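Local coordinates for papillomavirus transcription factor E2 (Human papillomavirus type 18, PDB 1QQH), which probably regulates transcription of the viral genes, and supports replication of the viral genome, through the N-terminal activation domain to which this fragment belongs, at residues K6-L10 against T32-N38; E25-D31 against C44-G48; V72-D77 against Y95-G99; D82-V88 against M135-D141. The protein carries 1 engineered substitution. All blocks are in the same frame, centred on the assembly; numbering follows the deposited sequence.

Contact 1. Residues K6-L10 against T32-N38; sequences KAIEL and TCEELWN
Leu10 and Trp37 both place CG opposite the backbone N (chi1 176° and 173°), which carries the leucine branches and the indole past each other from opposite directions. The motif is helix-on-helix packing, the amphipathic helix 3-19 receiving the short helix 34-37. Leu10 CD1 sits over one face of the indole, 3.5 Å from Trp37 CD2, a CH-pi contact displaced toward the rim of the five-membered ring. The other branch, CD2, lies 3.4 Å from Glu34 CG, and a forked leucine thus fits both residues at once. Glu9 offers its methylene at the indole edge, CG 4.1 Å from Trp37 CZ2. Small Ala7 lets Glu34 reach the helix surface, where its OE1 is 3.1 Å from Ala7 CB; the other oxygen, OE2, has a weak hydrogen bond to Gln15 of the second subunit. At the start of the short helix Cys33 is the N-cap, its SG accepting a weak bond from Leu36 N at 3.6 Å.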
loop_
_atom_site.group_PDB
_atom_site.type_symbol
_atom_site.label_atom_id
_atom_site.label_comp_id
_atom_site.label_asym_id
_atom_site.label_seq_id
_atom_site.Cartn_x
_atom_site.Cartn_y
_atom_site.Cartn_z
ATOM N N LYS A 6 8.810 4.644 -13.747
ATOM C CA LYS A 6 7.959 3.558 -13.291
ATOM C C LYS A 6 7.306 3.901 -11.959
ATOM O O LYS A 6 6.085 3.839 -11.828
ATOM C CB LYS A 6 8.774 2.268 -13.168
ATOM C CG LYS A 6 9.067 1.597 -14.506
ATOM C CD LYS A 6 7.791 1.045 -15.134
ATOM C CE LYS A 6 8.006 0.606 -16.575
ATOM N NZ LYS A 6 8.305 1.763 -17.470
ATOM N N ALA A 7 8.118 4.275 -10.976
ATOM C CA ALA A 7 7.603 4.632 -9.656
ATOM C C ALA A 7 6.483 5.665 -9.755
ATOM O O ALA A 7 5.535 5.645 -8.969
ATOM C CB ALA A 7 8.732 5.171 -8.783
ATOM N N ILE A 8 6.596 6.558 -10.734
ATOM C CA ILE A 8 5.612 7.617 -10.942
ATOM C C ILE A 8 4.279 7.071 -11.453
ATOM O O ILE A 8 3.207 7.476 -10.993
ATOM C CB ILE A 8 6.128 8.660 -11.958
ATOM C CG1 ILE A 8 7.584 9.025 -11.647
ATOM C CG2 ILE A 8 5.256 9.907 -11.913
ATOM C CD1 ILE A 8 7.799 9.653 -10.278
ATOM N N GLU A 9 4.352 6.155 -12.411
ATOM C CA GLU A 9 3.158 5.549 -12.986
ATOM C C GLU A 9 2.414 4.783 -11.895
ATOM O O GLU A 9 1.199 4.915 -11.732
ATOM C CB GLU A 9 3.559 4.603 -14.122
ATOM C CG GLU A 9 2.400 4.040 -14.924
ATOM C CD GLU A 9 2.859 3.350 -16.201
ATOM O OE1 GLU A 9 1.990 2.894 -16.976
ATOM O OE2 GLU A 9 4.088 3.265 -16.431
ATOM N N LEU A 10 3.165 3.987 -11.143
ATOM C CA LEU A 10 2.603 3.198 -10.059
ATOM C C LEU A 10 1.912 4.099 -9.039
ATOM O O LEU A 10 0.803 3.812 -8.588
ATOM C CB LEU A 10 3.712 2.389 -9.381
ATOM C CG LEU A 10 3.318 1.573 -8.153
ATOM C CD1 LEU A 10 2.193 0.630 -8.510
ATOM C CD2 LEU A 10 4.527 0.808 -7.631
ATOM N N THR A 32 0.843 -3.853 -3.712
ATOM C CA THR A 32 1.088 -2.554 -4.318
ATOM C C THR A 32 2.524 -2.246 -4.707
ATOM O O THR A 32 2.810 -1.129 -5.131
ATOM C CB THR A 32 0.608 -1.422 -3.377
ATOM O OG1 THR A 32 1.320 -1.496 -2.136
ATOM C CG2 THR A 32 -0.880 -1.557 -3.092
ATOM N N CYS A 33 3.427 -3.217 -4.590
ATOM C CA CYS A 33 4.826 -2.948 -4.915
ATOM C C CYS A 33 5.126 -2.888 -6.409
ATOM O O CYS A 33 4.346 -3.353 -7.236
ATOM C CB CYS A 33 5.741 -3.976 -4.238
ATOM S SG CYS A 33 5.760 -5.604 -5.011
ATOM N N GLU A 34 6.275 -2.301 -6.738
ATOM C CA GLU A 34 6.718 -2.143 -8.120
ATOM C C GLU A 34 6.948 -3.466 -8.833
ATOM O O GLU A 34 6.547 -3.628 -9.986
ATOM C CB GLU A 34 8.010 -1.321 -8.174
ATOM C CG GLU A 34 7.810 0.185 -8.077
ATOM C CD GLU A 34 9.125 0.956 -7.913
ATOM O OE1 GLU A 34 9.094 2.208 -7.976
ATOM O OE2 GLU A 34 10.184 0.313 -7.717
ATOM N N GLU A 35 7.597 -4.406 -8.153
ATOM C CA GLU A 35 7.882 -5.704 -8.755
ATOM C C GLU A 35 6.634 -6.348 -9.343
ATOM O O GLU A 35 6.637 -6.804 -10.486
ATOM C CB GLU A 35 8.503 -6.656 -7.730
ATOM C CG GLU A 35 9.982 -6.439 -7.464
ATOM C CD GLU A 35 10.835 -6.573 -8.719
ATOM O OE1 GLU A 35 10.509 -7.408 -9.601
ATOM O OE2 GLU A 35 11.848 -5.846 -8.812
ATOM N N LEU A 36 5.568 -6.381 -8.551
ATOM C CA LEU A 36 4.308 -6.969 -8.988
ATOM C C LEU A 36 3.640 -6.103 -10.050
ATOM O O LEU A 36 3.060 -6.610 -11.003
ATOM C CB LEU A 36 3.373 -7.144 -7.791
ATOM C CG LEU A 36 2.037 -7.819 -8.102
ATOM C CD1 LEU A 36 2.298 -9.187 -8.719
ATOM C CD2 LEU A 36 1.218 -7.954 -6.823
ATOM N N TRP A 37 3.733 -4.790 -9.872
ATOM C CA TRP A 37 3.160 -3.835 -10.803
ATOM C C TRP A 37 3.700 -4.099 -12.202
ATOM O O TRP A 37 2.959 -4.045 -13.180
ATOM C CB TRP A 37 3.506 -2.416 -10.352
ATOM C CG TRP A 37 3.106 -1.329 -11.312
ATOM C CD1 TRP A 37 3.944 -0.528 -12.044
ATOM C CD2 TRP A 37 1.774 -0.931 -11.655
ATOM N NE1 TRP A 37 3.215 0.342 -12.819
ATOM C CE2 TRP A 37 1.881 0.116 -12.601
ATOM C CE3 TRP A 37 0.500 -1.358 -11.258
ATOM C CZ2 TRP A 37 0.758 0.741 -13.156
ATOM C CZ3 TRP A 37 -0.615 -0.739 -11.809
ATOM C CH2 TRP A 37 -0.476 0.303 -12.751
ATOM N N ASN A 38 4.989 -4.404 -12.294
ATOM C CA ASN A 38 5.603 -4.671 -13.587
ATOM C C ASN A 38 5.463 -6.112 -14.057
ATOM O O ASN A 38 6.050 -6.502 -15.063
ATOM C CB ASN A 38 7.082 -4.282 -13.563
ATOM C CG ASN A 38 7.278 -2.786 -13.458
ATOM O OD1 ASN A 38 6.764 -2.030 -14.285
ATOM N ND2 ASN A 38 8.018 -2.346 -12.440
#

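Contact 2. Residues E25-D31 against C44-G48; sequences EDWTLQD and CFKKG
The indole of Trp27 carries the ammonium of Lys47 on one face, NZ lying 3.6 Å from the centroid of the six-membered ring and 11° off its normal. This cation-pi contact joins the loop between helices 3-19 and 34-37 to strand 45-56 of the antiparallel sheet. Obliquely to the indole, Phe45 CB comes 4.0 Å from Trp27 CZ3, while the phenyl ring itself has a bound water at its edge, in plane. A bend at chi3 (-73°) brings the lysine end onto the indole. Lysine suits the site because its long aliphatic chain, with CE also over the ring and CD 3.4 Å from Asp31 OD2, ends in a cation that meets ring, carbonyl and carboxylate together: Lys47 NZ donates to Asp26 O at 2.9 Å and makes a salt bridge to Glu25 OE1 at 3.1 Å, from above the carboxylate plane. Glu25 OE1 is shared with Tyr73 OH. Thr28 OG1 closes an ST motif by accepting from Asp31 N, and one water, donating 2.7 Å bonds, bridges Asp31 OD1 to Lys46 O.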
loop_
_atom_site.group_PDB
_atom_site.type_symbol
_atom_site.label_atom_id
_atom_site.label_comp_id
_atom_site.label_asym_id
_atom_site.label_seq_id
_atom_site.Cartn_x
_atom_site.Cartn_y
_atom_site.Cartn_z
ATOM N N GLU A 25 -10.930 -2.718 0.278
ATOM C CA GLU A 25 -10.421 -4.084 0.344
ATOM C C GLU A 25 -9.060 -4.103 1.012
ATOM O O GLU A 25 -8.427 -3.059 1.191
ATOM C CB GLU A 25 -10.283 -4.694 -1.051
ATOM C CG GLU A 25 -11.567 -4.771 -1.854
ATOM C CD GLU A 25 -11.355 -5.437 -3.206
ATOM O OE1 GLU A 25 -10.272 -5.235 -3.797
ATOM O OE2 GLU A 25 -12.270 -6.144 -3.676
ATOM N N ASP A 26 -8.618 -5.295 1.393
ATOM C CA ASP A 26 -7.315 -5.419 1.999
ATOM C C ASP A 26 -6.275 -5.312 0.891
ATOM O O ASP A 26 -6.397 -5.948 -0.149
ATOM C CB ASP A 26 -7.162 -6.759 2.716
ATOM C CG ASP A 26 -8.009 -6.849 3.966
ATOM O OD1 ASP A 26 -8.130 -5.830 4.686
ATOM O OD2 ASP A 26 -8.546 -7.948 4.243
ATOM N N TRP A 27 -5.274 -4.473 1.113
ATOM C CA TRP A 27 -4.196 -4.300 0.165
ATOM C C TRP A 27 -2.905 -4.380 0.956
ATOM O O TRP A 27 -2.645 -3.542 1.824
ATOM C CB TRP A 27 -4.283 -2.947 -0.532
ATOM C CG TRP A 27 -5.467 -2.819 -1.410
ATOM C CD1 TRP A 27 -6.688 -2.313 -1.071
ATOM C CD2 TRP A 27 -5.576 -3.259 -2.771
ATOM N NE1 TRP A 27 -7.553 -2.410 -2.137
ATOM C CE2 TRP A 27 -6.897 -2.986 -3.192
ATOM C CE3 TRP A 27 -4.689 -3.859 -3.672
ATOM C CZ2 TRP A 27 -7.353 -3.293 -4.475
ATOM C CZ3 TRP A 27 -5.144 -4.166 -4.953
ATOM C CH2 TRP A 27 -6.469 -3.880 -5.339
ATOM N N THR A 28 -2.106 -5.400 0.669
ATOM C CA THR A 28 -0.835 -5.573 1.359
ATOM C C THR A 28 0.216 -4.729 0.656
ATOM O O THR A 28 -0.027 -4.205 -0.433
ATOM C CB THR A 28 -0.385 -7.036 1.322
ATOM O OG1 THR A 28 -0.211 -7.440 -0.040
ATOM C CG2 THR A 28 -1.420 -7.920 1.988
ATOM N N LEU A 29 1.373 -4.579 1.291
ATOM C CA LEU A 29 2.465 -3.824 0.699
ATOM C C LEU A 29 2.881 -4.551 -0.571
ATOM O O LEU A 29 3.193 -3.931 -1.582
ATOM C CB LEU A 29 3.629 -3.743 1.684
ATOM C CG LEU A 29 3.257 -2.931 2.925
ATOM C CD1 LEU A 29 4.305 -3.081 4.020
ATOM C CD2 LEU A 29 3.101 -1.473 2.505
ATOM N N GLN A 30 2.858 -5.877 -0.516
ATOM C CA GLN A 30 3.217 -6.708 -1.661
ATOM C C GLN A 30 2.299 -6.426 -2.856
ATOM O O GLN A 30 2.775 -6.237 -3.979
ATOM C CB GLN A 30 3.152 -8.193 -1.270
ATOM C CG GLN A 30 3.340 -9.157 -2.430
ATOM C CD GLN A 30 3.379 -10.617 -1.995
ATOM O OE1 GLN A 30 4.388 -11.104 -1.462
ATOM N NE2 GLN A 30 2.275 -11.325 -2.219
ATOM N N ASP A 31 0.991 -6.386 -2.606
ATOM C CA ASP A 31 0.002 -6.121 -3.657
ATOM C C ASP A 31 0.267 -4.827 -4.401
ATOM O O ASP A 31 -0.049 -4.709 -5.576
ATOM C CB ASP A 31 -1.414 -6.013 -3.081
ATOM C CG ASP A 31 -1.937 -7.315 -2.541
ATOM O OD1 ASP A 31 -1.533 -8.383 -3.046
ATOM O OD2 ASP A 31 -2.778 -7.267 -1.618
ATOM N N CYS A 44 -1.813 -3.246 -14.200
ATOM C CA CYS A 44 -2.963 -3.743 -13.452
ATOM C C CYS A 44 -2.542 -4.121 -12.041
ATOM O O CYS A 44 -1.360 -4.290 -11.761
ATOM C CB CYS A 44 -3.529 -5.008 -14.092
ATOM S SG CYS A 44 -4.247 -4.846 -15.715
ATOM N N PHE A 45 -3.513 -4.237 -11.149
ATOM C CA PHE A 45 -3.221 -4.697 -9.803
ATOM C C PHE A 45 -3.850 -6.084 -9.805
ATOM O O PHE A 45 -4.787 -6.349 -10.556
ATOM C CB PHE A 45 -3.856 -3.792 -8.731
ATOM C CG PHE A 45 -3.166 -2.457 -8.586
ATOM C CD1 PHE A 45 -3.754 -1.286 -9.066
ATOM C CD2 PHE A 45 -1.895 -2.380 -8.034
ATOM C CE1 PHE A 45 -3.076 -0.063 -9.003
ATOM C CE2 PHE A 45 -1.216 -1.168 -7.966
ATOM C CZ PHE A 45 -1.807 -0.009 -8.454
ATOM N N LYS A 46 -3.314 -6.988 -9.010
ATOM C CA LYS A 46 -3.869 -8.324 -8.971
ATOM C C LYS A 46 -3.625 -8.976 -7.623
ATOM O O LYS A 46 -2.619 -8.724 -6.968
ATOM C CB LYS A 46 -3.280 -9.179 -10.101
ATOM C CG LYS A 46 -1.767 -9.086 -10.283
ATOM C CD LYS A 46 -1.385 -7.958 -11.217
ATOM C CE LYS A 46 0.087 -8.017 -11.574
ATOM N NZ LYS A 46 0.491 -6.858 -12.422
ATOM N N LYS A 47 -4.568 -9.807 -7.215
ATOM C CA LYS A 47 -4.485 -10.489 -5.948
ATOM C C LYS A 47 -5.025 -11.891 -6.116
ATOM O O LYS A 47 -5.765 -12.172 -7.058
ATOM C CB LYS A 47 -5.311 -9.745 -4.891
ATOM C CG LYS A 47 -4.833 -8.330 -4.632
ATOM C CD LYS A 47 -5.571 -7.686 -3.463
ATOM C CE LYS A 47 -7.001 -7.324 -3.818
ATOM N NZ LYS A 47 -7.633 -6.548 -2.715
ATOM N N GLY A 48 -4.646 -12.767 -5.195
ATOM C CA GLY A 48 -5.117 -14.137 -5.239
ATOM C C GLY A 48 -4.468 -14.972 -6.317
ATOM O O GLY A 48 -5.149 -15.582 -7.137
HETATM O O HOH W 1 -0.910 -9.857 -5.191
HETATM O O HOH W 2 -1.923 -6.016 -6.913
#

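Contact 3. Residues V72-D77 against Y95-G99; sequences VYYMTD and YVKEG
Tyr74 spans the gap to strand 92-97, starting at CB, which lies 3.9 Å from Tyr95 CE1. Strands 63-75 and 92-97 belong to one antiparallel sheet but are not neighbours in it: both pair with strand 81-89, so here they run nearly parallel, their axes 21° apart, and meet through side chains. With chi1 at 64°, CG of Tyr74 stands between its own backbone N and carbonyl carbon, and the ring is laid across the opposite strand. Tyr74 CD2 comes 3.8 Å from Tyr95 CE1, the two rings meeting obliquely with their planes at 42°. Lys97 lies over a face, its CG 3.6 Å from Tyr74 CD1; the extended methylene chain of a lysine can cover a ring this way while its charge stays farther out. Beyond, Tyr74 CE2 passes Val96 O, and at the tip Tyr74 OH accepts from Glu98 N at 3.2 Å, a fairly straight bond. A tyrosine thus combines an apolar body with a polar end that satisfies a backbone N-H where the strand stops. Farther out, the carboxylates of Asp77 and Glu98 come close (OD2 to OE1 3.1 Å), which may favour protonation of one of them. At the buried end, Val72 CG1 sits over the Tyr95 face, 4.0 Å from Tyr95 CD1.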
loop_
_atom_site.group_PDB
_atom_site.type_symbol
_atom_site.label_atom_id
_atom_site.label_comp_id
_atom_site.label_asym_id
_atom_site.label_seq_id
_atom_site.Cartn_x
_atom_site.Cartn_y
_atom_site.Cartn_z
ATOM N N VAL A 72 -8.227 -9.378 -11.013
ATOM C CA VAL A 72 -7.416 -8.476 -11.812
ATOM C C VAL A 72 -8.083 -7.111 -11.817
ATOM O O VAL A 72 -9.282 -6.995 -12.100
ATOM C CB VAL A 72 -7.291 -8.977 -13.260
ATOM C CG1 VAL A 72 -6.571 -7.930 -14.112
ATOM C CG2 VAL A 72 -6.539 -10.302 -13.284
ATOM N N TYR A 73 -7.307 -6.085 -11.487
ATOM C CA TYR A 73 -7.809 -4.719 -11.446
ATOM C C TYR A 73 -7.195 -3.915 -12.576
ATOM O O TYR A 73 -5.995 -3.638 -12.582
ATOM C CB TYR A 73 -7.477 -4.055 -10.102
ATOM C CG TYR A 73 -8.020 -4.792 -8.897
ATOM C CD1 TYR A 73 -7.569 -6.067 -8.579
ATOM C CD2 TYR A 73 -9.006 -4.224 -8.091
ATOM C CE1 TYR A 73 -8.084 -6.767 -7.486
ATOM C CE2 TYR A 73 -9.532 -4.913 -7.000
ATOM C CZ TYR A 73 -9.068 -6.183 -6.702
ATOM O OH TYR A 73 -9.583 -6.883 -5.637
ATOM N N TYR A 74 -8.029 -3.551 -13.542
ATOM C CA TYR A 74 -7.568 -2.771 -14.675
ATOM C C TYR A 74 -8.315 -1.452 -14.676
ATOM O O TYR A 74 -9.353 -1.315 -14.027
ATOM C CB TYR A 74 -7.826 -3.533 -15.977
ATOM C CG TYR A 74 -9.286 -3.766 -16.287
ATOM C CD1 TYR A 74 -9.999 -2.863 -17.076
ATOM C CD2 TYR A 74 -9.952 -4.902 -15.814
ATOM C CE1 TYR A 74 -11.335 -3.082 -17.397
ATOM C CE2 TYR A 74 -11.299 -5.133 -16.128
ATOM C CZ TYR A 74 -11.983 -4.220 -16.925
ATOM O OH TYR A 74 -13.298 -4.442 -17.275
ATOM N N MET A 75 -7.781 -0.478 -15.397
ATOM C CA MET A 75 -8.412 0.827 -15.473
ATOM C C MET A 75 -8.990 1.056 -16.875
ATOM O O MET A 75 -8.312 0.844 -17.880
ATOM C CB MET A 75 -7.389 1.912 -15.128
ATOM C CG MET A 75 -7.963 3.320 -15.090
ATOM S SD MET A 75 -6.697 4.579 -14.751
ATOM C CE MET A 75 -7.128 5.058 -13.060
ATOM N N THR A 76 -10.253 1.468 -16.934
ATOM C CA THR A 76 -10.898 1.729 -18.216
ATOM C C THR A 76 -10.284 2.977 -18.840
ATOM O O THR A 76 -9.524 3.702 -18.192
ATOM C CB THR A 76 -12.417 1.965 -18.055
ATOM O OG1 THR A 76 -12.645 3.208 -17.382
ATOM C CG2 THR A 76 -13.045 0.843 -17.249
ATOM N N ASP A 77 -10.608 3.223 -20.102
ATOM C CA ASP A 77 -10.094 4.395 -20.798
ATOM C C ASP A 77 -10.496 5.613 -19.966
ATOM O O ASP A 77 -9.694 6.516 -19.727
ATOM C CB ASP A 77 -10.713 4.473 -22.191
ATOM C CG ASP A 77 -10.791 3.111 -22.867
ATOM O OD1 ASP A 77 -9.726 2.505 -23.127
ATOM O OD2 ASP A 77 -11.922 2.643 -23.131
ATOM N N TYR A 95 -8.081 -11.903 -19.138
ATOM C CA TYR A 95 -9.090 -11.313 -18.292
ATOM C C TYR A 95 -9.949 -10.531 -19.274
ATOM O O TYR A 95 -9.458 -10.088 -20.316
ATOM C CB TYR A 95 -8.474 -10.406 -17.219
ATOM C CG TYR A 95 -7.693 -9.205 -17.713
ATOM C CD1 TYR A 95 -8.253 -7.926 -17.694
ATOM C CD2 TYR A 95 -6.370 -9.336 -18.138
ATOM C CE1 TYR A 95 -7.515 -6.809 -18.079
ATOM C CE2 TYR A 95 -5.625 -8.234 -18.524
ATOM C CZ TYR A 95 -6.200 -6.975 -18.491
ATOM O OH TYR A 95 -5.453 -5.879 -18.861
ATOM N N VAL A 96 -11.235 -10.399 -18.974
ATOM C CA VAL A 96 -12.120 -9.672 -19.869
ATOM C C VAL A 96 -11.992 -8.200 -19.534
ATOM O O VAL A 96 -12.261 -7.789 -18.408
ATOM C CB VAL A 96 -13.585 -10.131 -19.698
ATOM C CG1 VAL A 96 -14.477 -9.425 -20.706
ATOM C CG2 VAL A 96 -13.670 -11.639 -19.877
ATOM N N LYS A 97 -11.552 -7.420 -20.510
ATOM C CA LYS A 97 -11.382 -5.993 -20.316
ATOM C C LYS A 97 -12.405 -5.242 -21.160
ATOM O O LYS A 97 -12.269 -5.137 -22.384
ATOM C CB LYS A 97 -9.970 -5.573 -20.710
ATOM C CG LYS A 97 -9.681 -4.105 -20.461
ATOM C CD LYS A 97 -8.271 -3.743 -20.885
ATOM C CE LYS A 97 -7.968 -2.282 -20.604
ATOM N NZ LYS A 97 -6.593 -1.936 -21.042
ATOM N N GLU A 98 -13.432 -4.723 -20.496
ATOM C CA GLU A 98 -14.485 -3.996 -21.185
ATOM C C GLU A 98 -15.093 -4.907 -22.252
ATOM O O GLU A 98 -15.167 -4.556 -23.428
ATOM C CB GLU A 98 -13.919 -2.713 -21.810
ATOM C CG GLU A 98 -13.340 -1.735 -20.775
ATOM C CD GLU A 98 -12.832 -0.436 -21.389
ATOM O OE1 GLU A 98 -13.657 0.324 -21.937
ATOM O OE2 GLU A 98 -11.611 -0.172 -21.323
ATOM N N GLY A 99 -15.496 -6.096 -21.814
ATOM C CA GLY A 99 -16.120 -7.067 -22.698
ATOM C C GLY A 99 -15.235 -7.898 -23.610
ATOM O O GLY A 99 -15.732 -8.828 -24.257
HETATM O O HOH W 3 -14.690 -7.394 -17.339
#

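Contact 4. Residues D82-V88 against M135-D141; sequences DKTATCV and MCSTSDD
Val88 and Met135 form the tight end of this contact, a hydrogen-bonded antiparallel pair in which Val88 N donates to Met135 O at 2.8 Å and nearly straight. A valine is at home here, since its branched side chain turns to a face where Val122 and Phe124 of strand 120-124 also lie. Next to this pair Cys87 and Cys136 bring their sulfurs 3.3 Å apart, SG to SG, too far for a disulfide; Cys136 is modelled with an eclipsed chi1, so its exact place is less certain. Regular pairing stops after Cys136: the chain bows out around Thr138, then runs close beside 83-85 without backbone-to-backbone hydrogen bonds. A water donates to Thr86 O and accepts from Ser137 N at 3.1 Å. Small Ala85 lets the other chain pass closely, its CB 3.3 Å from Ser137 O. At the more exposed end Lys83 N donates to Asp141 OD1 at 3.3 Å, and the extended chain of Lys83 runs alongside Asp140 O, 3.4 Å from Lys83 CG. Asp82 OD1 and Asp141 OD1, like-charged acceptors without a hydrogen bond, are 3.5 Å apart, probably unfavourably. The chemistry thus passes from backbone pairing, through a water, to a carboxylate accepting from a strand N-H, while Lys83 NZ holds the tail through Thr142 O and Ser144 OG, its charge paired with Glu25.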
loop_
_atom_site.group_PDB
_atom_site.type_symbol
_atom_site.label_atom_id
_atom_site.label_comp_id
_atom_site.label_asym_id
_atom_site.label_seq_id
_atom_site.Cartn_x
_atom_site.Cartn_y
_atom_site.Cartn_z
ATOM N N ASP A 82 -11.862 -1.292 -12.690
ATOM C CA ASP A 82 -12.788 -2.415 -12.686
ATOM C C ASP A 82 -12.046 -3.630 -12.156
ATOM O O ASP A 82 -10.822 -3.696 -12.218
ATOM C CB ASP A 82 -13.326 -2.706 -14.088
ATOM C CG ASP A 82 -14.334 -1.674 -14.546
ATOM O OD1 ASP A 82 -15.218 -1.302 -13.737
ATOM O OD2 ASP A 82 -14.251 -1.242 -15.715
ATOM N N LYS A 83 -12.801 -4.586 -11.639
ATOM C CA LYS A 83 -12.243 -5.799 -11.067
ATOM C C LYS A 83 -12.845 -7.019 -11.769
ATOM O O LYS A 83 -14.064 -7.113 -11.933
ATOM C CB LYS A 83 -12.562 -5.814 -9.568
ATOM C CG LYS A 83 -12.259 -7.087 -8.827
ATOM C CD LYS A 83 -12.725 -6.954 -7.387
ATOM C CE LYS A 83 -12.618 -8.258 -6.631
ATOM N NZ LYS A 83 -13.079 -8.095 -5.230
ATOM N N THR A 84 -11.991 -7.938 -12.201
ATOM C CA THR A 84 -12.461 -9.136 -12.880
ATOM C C THR A 84 -11.566 -10.338 -12.603
ATOM O O THR A 84 -10.504 -10.218 -11.991
ATOM C CB THR A 84 -12.559 -8.920 -14.403
ATOM O OG1 THR A 84 -13.193 -10.057 -15.000
ATOM C CG2 THR A 84 -11.178 -8.735 -15.012
ATOM N N ALA A 85 -12.003 -11.506 -13.045
ATOM C CA ALA A 85 -11.235 -12.722 -12.815
ATOM C C ALA A 85 -10.272 -13.034 -13.946
ATOM O O ALA A 85 -10.391 -12.509 -15.054
ATOM C CB ALA A 85 -12.178 -13.905 -12.625
ATOM N N THR A 86 -9.305 -13.888 -13.651
ATOM C CA THR A 86 -8.372 -14.306 -14.676
ATOM C C THR A 86 -8.972 -15.582 -15.236
ATOM O O THR A 86 -9.467 -16.420 -14.485
ATOM C CB THR A 86 -6.980 -14.624 -14.107
ATOM O OG1 THR A 86 -6.227 -13.413 -13.990
ATOM C CG2 THR A 86 -6.242 -15.590 -15.022
ATOM N N CYS A 87 -8.954 -15.717 -16.552
ATOM C CA CYS A 87 -9.483 -16.909 -17.176
ATOM C C CYS A 87 -8.348 -17.761 -17.701
ATOM O O CYS A 87 -7.416 -17.262 -18.331
ATOM C CB CYS A 87 -10.431 -16.544 -18.310
ATOM S SG CYS A 87 -11.948 -15.791 -17.729
ATOM N N VAL A 88 -8.446 -19.052 -17.423
ATOM C CA VAL A 88 -7.453 -20.027 -17.827
ATOM C C VAL A 88 -8.000 -20.936 -18.925
ATOM O O VAL A 88 -8.835 -21.798 -18.657
ATOM C CB VAL A 88 -7.043 -20.907 -16.621
ATOM C CG1 VAL A 88 -5.962 -21.886 -17.025
ATOM C CG2 VAL A 88 -6.578 -20.027 -15.467
ATOM N N MET A 135 -11.420 -22.138 -16.967
ATOM C CA MET A 135 -11.836 -21.907 -15.602
ATOM C C MET A 135 -11.421 -20.497 -15.225
ATOM O O MET A 135 -10.560 -19.898 -15.871
ATOM C CB MET A 135 -11.177 -22.909 -14.659
ATOM C CG MET A 135 -11.618 -24.352 -14.849
ATOM S SD MET A 135 -12.098 -25.143 -13.272
ATOM C CE MET A 135 -10.567 -25.019 -12.315
ATOM N N CYS A 136 -12.047 -19.961 -14.187
ATOM C CA CYS A 136 -11.736 -18.623 -13.708
ATOM C C CYS A 136 -12.328 -18.467 -12.335
ATOM O O CYS A 136 -13.228 -19.209 -11.955
ATOM C CB CYS A 136 -12.330 -17.546 -14.623
ATOM S SG CYS A 136 -13.366 -18.144 -15.987
ATOM N N SER A 137 -11.807 -17.510 -11.584
ATOM C CA SER A 137 -12.323 -17.235 -10.259
ATOM C C SER A 137 -13.721 -16.667 -10.479
ATOM O O SER A 137 -14.119 -16.396 -11.616
ATOM C CB SER A 137 -11.446 -16.198 -9.562
ATOM O OG SER A 137 -11.966 -15.859 -8.288
ATOM N N THR A 138 -14.467 -16.490 -9.399
ATOM C CA THR A 138 -15.813 -15.942 -9.490
ATOM C C THR A 138 -15.789 -14.413 -9.347
ATOM O O THR A 138 -16.818 -13.755 -9.464
ATOM C CB THR A 138 -16.720 -16.545 -8.402
ATOM O OG1 THR A 138 -16.121 -16.345 -7.117
ATOM C CG2 THR A 138 -16.896 -18.031 -8.624
ATOM N N SER A 139 -14.604 -13.858 -9.105
ATOM C CA SER A 139 -14.429 -12.415 -8.951
ATOM C C SER A 139 -15.075 -11.577 -10.051
ATOM O O SER A 139 -14.955 -11.890 -11.241
ATOM C CB SER A 139 -12.937 -12.058 -8.901
ATOM O OG SER A 139 -12.307 -12.583 -7.746
ATOM N N ASP A 140 -15.757 -10.509 -9.639
ATOM C CA ASP A 140 -16.392 -9.581 -10.571
ATOM C C ASP A 140 -16.249 -8.166 -10.000
ATOM O O ASP A 140 -15.520 -7.967 -9.028
ATOM C CB ASP A 140 -17.866 -9.950 -10.802
ATOM C CG ASP A 140 -18.722 -9.809 -9.552
ATOM O OD1 ASP A 140 -18.177 -9.481 -8.472
ATOM O OD2 ASP A 140 -19.957 -10.034 -9.657
ATOM N N ASP A 141 -16.924 -7.186 -10.597
ATOM C CA ASP A 141 -16.832 -5.803 -10.126
ATOM C C ASP A 141 -17.141 -5.611 -8.640
ATOM O O ASP A 141 -16.793 -4.583 -8.063
ATOM C CB ASP A 141 -17.746 -4.887 -10.942
ATOM C CG ASP A 141 -17.195 -4.588 -12.322
ATOM O OD1 ASP A 141 -15.961 -4.439 -12.459
ATOM O OD2 ASP A 141 -18.000 -4.483 -13.271
HETATM O O HOH W 4 -8.974 -16.249 -11.979
#

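In the fold
All four contacts are partly buried, their centres lying from about 15 Å (contact 1) to about 9 Å (contact 4) from the chain centre. Contact 1 packs two helices; contact 2 ties the loop between them to strand 45-56, and both touch the second subunit. Contacts 3 and 4 lie in the sheet and its adjoining loops, have exposed acidic ends and touch no other chain. Trp37 packs on Phe45 and Lys46 NZ hydrogen-bonds Leu36 O, joining contacts 1 and 2. Strand 81-89 of contact 4 pairs with both strands of contact 3. Glu25 of contact 2 links to each, through Tyr73 OH and Lys83 NZ. Contact 1 is mainly apolar, contact 2 centres on a lysine, contact 3 is aromatic, and contact 4 adds backbone pairing.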